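Local structure of uncharacterized protein (Corynebacterium glutamicum, 2NSF) at residues Gly201-Pro212 with Ala219-Gly230. The protein catalyses the mycothiol-dependent isomerization of maleylpyruvate and binds a zinc ion. Residues are numbered along the deposited sequence; the frame is centred on the assembly and turned at random.
Sequences GAGEGLVLLDEP and AAPGQDEVVVSG
V207 and V228 illustrate how parallel strands exchange bonds: V207 N donates to V226 O and V207 O accepts from V228 N (2.9 Å). L209 repeats the pattern between V228 O and G230 N, and the ladder runs from V226 N on G205 O to E211 N on G230 O. Strands 206-210 and 226-230 are the inner pair of a mixed four-stranded sheet, with 215-218 and 247-249 outside them.

Before the ladder, L206 N on G203 O (3.0 Å) closes a type II turn. A220 uses both backbone polar atoms, its O accepting from G205 N within the turn (3.0 Å) and its N bonding to A202 O just before it. A buried methyl, A219 CB, presses on G203 O at 3.3 Å. Water 1 donates to both E204 O and D224 O, tying the turn to the residues leading into strand 226-230.

E225 OE2 forms a salt bridge with R216 NH1 of strand 215-218.

Apolar contacts differ on the two faces. L206 CD1 comes slantwise to V228 CG2 at 3.7 Å, a reach set by chi1 of 180°, which turns CG away from the backbone N, while L208 lies alongside V228. On the other face, L209 CB meets S229 CB at 3.6 Å and V227 CG1 at 3.7 Å. Backbone bonding therefore sets the register, while L206 and L208 with V228 present a largely apolar patch to helices 183-199 and 232-239.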
ATOM      1  N   GLY A 201       6.637 -15.145 -12.159  1.00 23.08           N
ATOM      2  CA  GLY A 201       7.042 -16.535 -12.072  1.00 22.05           C
ATOM      3  C   GLY A 201       7.523 -16.885 -10.673  1.00 23.31           C
ATOM      4  O   GLY A 201       8.213 -17.885 -10.471  1.00 22.88           O
ATOM      5  N   ALA A 202       7.141 -16.066  -9.699  1.00 22.34           N
ATOM      6  CA  ALA A 202       7.544 -16.272  -8.312  1.00 23.38           C
ATOM      7  C   ALA A 202       6.543 -17.101  -7.514  1.00 23.74           C
ATOM      8  O   ALA A 202       5.369 -17.196  -7.872  1.00 22.30           O
ATOM      9  CB  ALA A 202       7.755 -14.929  -7.632  1.00 23.78           C
ATOM     10  N   GLY A 203       7.027 -17.696  -6.427  1.00 22.29           N
ATOM     11  CA  GLY A 203       6.177 -18.499  -5.567  1.00 23.18           C
ATOM     12  C   GLY A 203       5.659 -19.781  -6.187  1.00 23.59           C
ATOM     13  O   GLY A 203       4.479 -20.100  -6.043  1.00 21.46           O
ATOM     14  N   GLU A 204       6.531 -20.522  -6.867  1.00 23.11           N
ATOM     15  CA  GLU A 204       6.121 -21.779  -7.492  1.00 23.11           C
ATOM     16  C   GLU A 204       5.535 -22.741  -6.460  1.00 22.93           C
ATOM     17  O   GLU A 204       6.168 -23.040  -5.444  1.00 24.23           O
ATOM     18  CB  GLU A 204       7.311 -22.447  -8.195  1.00 24.65           C
ATOM     19  CG  GLU A 204       8.005 -21.576  -9.234  1.00 26.32           C
ATOM     20  CD  GLU A 204       9.111 -22.317  -9.976  1.00 30.42           C
ATOM     21  OE1 GLU A 204       9.729 -23.223  -9.380  1.00 28.48           O
ATOM     22  OE2 GLU A 204       9.372 -21.983 -11.152  1.00 30.10           O
ATOM     23  N   GLY A 205       4.323 -23.218  -6.728  1.00 21.92           N
ATOM     24  CA  GLY A 205       3.663 -24.147  -5.830  1.00 21.35           C
ATOM     25  C   GLY A 205       3.074 -23.527  -4.573  1.00 21.16           C
ATOM     26  O   GLY A 205       2.337 -24.192  -3.847  1.00 21.22           O
ATOM     27  N   LEU A 206       3.390 -22.261  -4.314  1.00 20.73           N
ATOM     28  CA  LEU A 206       2.886 -21.578  -3.122  1.00 20.39           C
ATOM     29  C   LEU A 206       1.468 -21.059  -3.325  1.00 18.33           C
ATOM     30  O   LEU A 206       1.191 -20.332  -4.281  1.00 20.07           O
ATOM     31  CB  LEU A 206       3.809 -20.412  -2.744  1.00 20.48           C
ATOM     32  CG  LEU A 206       3.397 -19.603  -1.507  1.00 22.62           C
ATOM     33  CD1 LEU A 206       3.427 -20.498  -0.269  1.00 22.27           C
ATOM     34  CD2 LEU A 206       4.337 -18.417  -1.330  1.00 22.88           C
ATOM     35  N   VAL A 207       0.572 -21.430  -2.419  1.00 18.47           N
ATOM     36  CA  VAL A 207      -0.821 -21.005  -2.488  1.00 18.14           C
ATOM     37  C   VAL A 207      -1.280 -20.482  -1.132  1.00 18.29           C
ATOM     38  O   VAL A 207      -1.091 -21.145  -0.115  1.00 17.04           O
ATOM     39  CB  VAL A 207      -1.750 -22.181  -2.886  1.00 20.53           C
ATOM     40  CG1 VAL A 207      -3.207 -21.713  -2.939  1.00 18.95           C
ATOM     41  CG2 VAL A 207      -1.324 -22.747  -4.239  1.00 19.30           C
ATOM     42  N   LEU A 208      -1.877 -19.294  -1.118  1.00 18.48           N
ATOM     43  CA  LEU A 208      -2.382 -18.724   0.123  1.00 17.35           C
ATOM     44  C   LEU A 208      -3.836 -19.147   0.248  1.00 17.31           C
ATOM     45  O   LEU A 208      -4.574 -19.144  -0.738  1.00 18.55           O
ATOM     46  CB  LEU A 208      -2.311 -17.201   0.094  1.00 19.12           C
ATOM     47  CG  LEU A 208      -0.975 -16.546  -0.248  1.00 19.77           C
ATOM     48  CD1 LEU A 208      -1.131 -15.043  -0.084  1.00 20.24           C
ATOM     49  CD2 LEU A 208       0.142 -17.087   0.647  1.00 20.68           C
ATOM     50  N   LEU A 209      -4.253 -19.505   1.456  1.00 16.94           N
ATOM     51  CA  LEU A 209      -5.629 -19.921   1.660  1.00 17.71           C
ATOM     52  C   LEU A 209      -6.318 -19.108   2.734  1.00 16.06           C
ATOM     53  O   LEU A 209      -5.859 -19.065   3.873  1.00 17.59           O
ATOM     54  CB  LEU A 209      -5.690 -21.403   2.053  1.00 17.36           C
ATOM     55  CG  LEU A 209      -7.062 -21.934   2.491  1.00 18.63           C
ATOM     56  CD1 LEU A 209      -8.037 -21.890   1.321  1.00 20.25           C
ATOM     57  CD2 LEU A 209      -6.920 -23.361   3.011  1.00 19.79           C
ATOM     58  N   ASP A 210      -7.397 -18.434   2.347  1.00 18.11           N
ATOM     59  CA  ASP A 210      -8.217 -17.685   3.291  1.00 16.77           C
ATOM     60  C   ASP A 210      -9.091 -18.844   3.748  1.00 19.36           C
ATOM     61  O   ASP A 210     -10.068 -19.193   3.082  1.00 19.96           O
ATOM     62  CB  ASP A 210      -9.070 -16.649   2.558  1.00 19.35           C
ATOM     63  CG  ASP A 210     -10.090 -15.981   3.470  1.00 19.12           C
ATOM     64  OD1 ASP A 210     -10.336 -16.497   4.583  1.00 18.77           O
ATOM     65  OD2 ASP A 210     -10.659 -14.950   3.066  1.00 20.22           O
ATOM     66  N   GLU A 211      -8.736 -19.454   4.871  1.00 19.11           N
ATOM     67  CA  GLU A 211      -9.476 -20.618   5.334  1.00 21.55           C
ATOM     68  C   GLU A 211     -10.951 -20.379   5.647  1.00 21.30           C
ATOM     69  O   GLU A 211     -11.809 -21.142   5.207  1.00 20.20           O
ATOM     70  CB  GLU A 211      -8.760 -21.256   6.527  1.00 22.93           C
ATOM     71  CG  GLU A 211      -9.387 -22.571   6.964  1.00 26.28           C
ATOM     72  CD  GLU A 211      -8.408 -23.477   7.683  1.00 28.79           C
ATOM     73  OE1 GLU A 211      -7.686 -22.991   8.575  1.00 30.31           O
ATOM     74  OE2 GLU A 211      -8.369 -24.680   7.353  1.00 31.77           O
ATOM     75  N   PRO A 212     -11.270 -19.316   6.399  1.00 20.50           N
ATOM     76  CA  PRO A 212     -12.683 -19.076   6.706  1.00 21.38           C
ATOM     77  C   PRO A 212     -13.576 -18.990   5.468  1.00 22.25           C
ATOM     78  O   PRO A 212     -14.700 -19.489   5.475  1.00 21.65           O
ATOM     79  CB  PRO A 212     -12.643 -17.762   7.486  1.00 20.71           C
ATOM     80  CG  PRO A 212     -11.340 -17.849   8.206  1.00 19.10           C
ATOM     81  CD  PRO A 212     -10.414 -18.343   7.101  1.00 19.11           C
ATOM     82  N   ALA A 219       0.013 -18.645  -6.729  1.00 19.68           N
ATOM     83  CA  ALA A 219       1.069 -17.856  -7.348  1.00 20.27           C
ATOM     84  C   ALA A 219       1.469 -18.599  -8.619  1.00 20.75           C
ATOM     85  O   ALA A 219       0.613 -19.127  -9.330  1.00 20.31           O
ATOM     86  CB  ALA A 219       2.257 -17.736  -6.399  1.00 20.07           C
ATOM     87  N   ALA A 220       2.761 -18.654  -8.913  1.00 20.15           N
ATOM     88  CA  ALA A 220       3.215 -19.358 -10.110  1.00 21.79           C
ATOM     89  C   ALA A 220       3.043 -20.862  -9.900  1.00 22.31           C
ATOM     90  O   ALA A 220       3.229 -21.361  -8.796  1.00 22.73           O
ATOM     91  CB  ALA A 220       4.673 -19.022 -10.391  1.00 22.26           C
ATOM     92  N   PRO A 221       2.685 -21.607 -10.961  1.00 23.70           N
ATOM     93  CA  PRO A 221       2.506 -23.054 -10.807  1.00 25.19           C
ATOM     94  C   PRO A 221       3.801 -23.795 -10.484  1.00 26.52           C
ATOM     95  O   PRO A 221       4.877 -23.408 -10.932  1.00 26.76           O
ATOM     96  CB  PRO A 221       1.902 -23.472 -12.150  1.00 25.51           C
ATOM     97  CG  PRO A 221       2.512 -22.504 -13.112  1.00 23.01           C
ATOM     98  CD  PRO A 221       2.444 -21.184 -12.354  1.00 24.18           C
ATOM     99  N   GLY A 222       3.683 -24.855  -9.694  1.00 30.10           N
ATOM    100  CA  GLY A 222       4.843 -25.638  -9.314  1.00 33.94           C
ATOM    101  C   GLY A 222       4.437 -27.081  -9.083  1.00 36.92           C
ATOM    102  O   GLY A 222       3.248 -27.388  -9.057  1.00 37.43           O
ATOM    103  N   GLN A 223       5.411 -27.964  -8.904  1.00 40.19           N
ATOM    104  CA  GLN A 223       5.109 -29.375  -8.693  1.00 42.50           C
ATOM    105  C   GLN A 223       4.811 -29.711  -7.248  1.00 40.98           C
ATOM    106  O   GLN A 223       4.078 -30.652  -6.953  1.00 42.61           O
ATOM    107  CB  GLN A 223       6.267 -30.246  -9.167  1.00 45.95           C
ATOM    108  CG  GLN A 223       7.623 -29.820  -8.648  1.00 51.49           C
ATOM    109  CD  GLN A 223       8.536 -29.407  -9.777  1.00 54.71           C
ATOM    110  OE1 GLN A 223       8.204 -29.597 -10.947  1.00 56.68           O
ATOM    111  NE2 GLN A 223       9.694 -28.851  -9.441  1.00 56.51           N
ATOM    112  N   ASP A 224       5.394 -28.944  -6.343  1.00 38.90           N
ATOM    113  CA  ASP A 224       5.178 -29.195  -4.939  1.00 37.00           C
ATOM    114  C   ASP A 224       4.351 -28.080  -4.341  1.00 34.78           C
ATOM    115  O   ASP A 224       4.826 -26.965  -4.155  1.00 34.59           O
ATOM    116  CB  ASP A 224       6.515 -29.342  -4.232  1.00 38.52           C
ATOM    117  CG  ASP A 224       7.338 -30.475  -4.809  1.00 40.58           C
ATOM    118  OD1 ASP A 224       6.739 -31.526  -5.120  1.00 41.30           O
ATOM    119  OD2 ASP A 224       8.566 -30.320  -4.955  1.00 42.83           O
ATOM    120  N   GLU A 225       3.095 -28.400  -4.061  1.00 32.01           N
ATOM    121  CA  GLU A 225       2.190 -27.424  -3.494  1.00 30.03           C
ATOM    122  C   GLU A 225       2.437 -27.221  -2.008  1.00 27.86           C
ATOM    123  O   GLU A 225       2.618 -28.178  -1.254  1.00 26.24           O
ATOM    124  CB  GLU A 225       0.741 -27.857  -3.701  1.00 31.50           C
ATOM    125  CG  GLU A 225      -0.261 -26.857  -3.160  1.00 35.05           C
ATOM    126  CD  GLU A 225      -1.668 -27.406  -3.093  1.00 36.63           C
ATOM    127  OE1 GLU A 225      -1.911 -28.357  -2.321  1.00 38.46           O
ATOM    128  OE2 GLU A 225      -2.534 -26.882  -3.817  1.00 38.59           O
ATOM    129  N   VAL A 226       2.468 -25.959  -1.601  1.00 25.16           N
ATOM    130  CA  VAL A 226       2.637 -25.595  -0.206  1.00 23.26           C
ATOM    131  C   VAL A 226       1.519 -24.596   0.061  1.00 22.02           C
ATOM    132  O   VAL A 226       1.482 -23.521  -0.536  1.00 20.67           O
ATOM    133  CB  VAL A 226       3.996 -24.930   0.064  1.00 24.18           C
ATOM    134  CG1 VAL A 226       4.085 -24.498   1.528  1.00 26.08           C
ATOM    135  CG2 VAL A 226       5.114 -25.903  -0.263  1.00 24.73           C
ATOM    136  N   VAL A 227       0.594 -24.968   0.939  1.00 21.72           N
ATOM    137  CA  VAL A 227      -0.530 -24.104   1.266  1.00 20.43           C
ATOM    138  C   VAL A 227      -0.310 -23.385   2.586  1.00 20.26           C
ATOM    139  O   VAL A 227      -0.141 -24.022   3.630  1.00 20.84           O
ATOM    140  CB  VAL A 227      -1.842 -24.912   1.359  1.00 21.07           C
ATOM    141  CG1 VAL A 227      -3.018 -23.977   1.596  1.00 21.37           C
ATOM    142  CG2 VAL A 227      -2.049 -25.709   0.084  1.00 22.03           C
ATOM    143  N   VAL A 228      -0.290 -22.057   2.529  1.00 18.71           N
ATOM    144  CA  VAL A 228      -0.123 -21.233   3.721  1.00 19.81           C
ATOM    145  C   VAL A 228      -1.514 -20.686   3.993  1.00 19.45           C
ATOM    146  O   VAL A 228      -2.051 -19.919   3.195  1.00 19.12           O
ATOM    147  CB  VAL A 228       0.862 -20.075   3.469  1.00 21.31           C
ATOM    148  CG1 VAL A 228       0.885 -19.133   4.668  1.00 21.50           C
ATOM    149  CG2 VAL A 228       2.252 -20.637   3.214  1.00 21.24           C
ATOM    150  N   SER A 229      -2.100 -21.083   5.119  1.00 21.02           N
ATOM    151  CA  SER A 229      -3.459 -20.662   5.427  1.00 20.71           C
ATOM    152  C   SER A 229      -3.656 -19.916   6.741  1.00 20.28           C
ATOM    153  O   SER A 229      -2.839 -19.995   7.661  1.00 19.63           O
ATOM    154  CB  SER A 229      -4.380 -21.883   5.408  1.00 24.48           C
ATOM    155  OG  SER A 229      -3.958 -22.822   6.381  1.00 27.82           O
ATOM    156  N   GLY A 230      -4.773 -19.198   6.807  1.00 20.31           N
ATOM    157  CA  GLY A 230      -5.123 -18.438   7.993  1.00 20.91           C
ATOM    158  C   GLY A 230      -6.305 -17.559   7.649  1.00 20.47           C
ATOM    159  O   GLY A 230      -6.987 -17.804   6.654  1.00 19.11           O
TER
HETATM  160  O   HOH W   1       5.829 -24.588  -3.196  1.00 35.03           O
HETATM  161  O   HOH W   2       6.947 -26.109  -6.624  1.00 35.05           O
HETATM  162  O   HOH W   3       1.507 -21.319  -6.714  1.00 24.24           O
HETATM  163  O   HOH W   4      -5.940 -25.504   5.885  1.00 46.32           O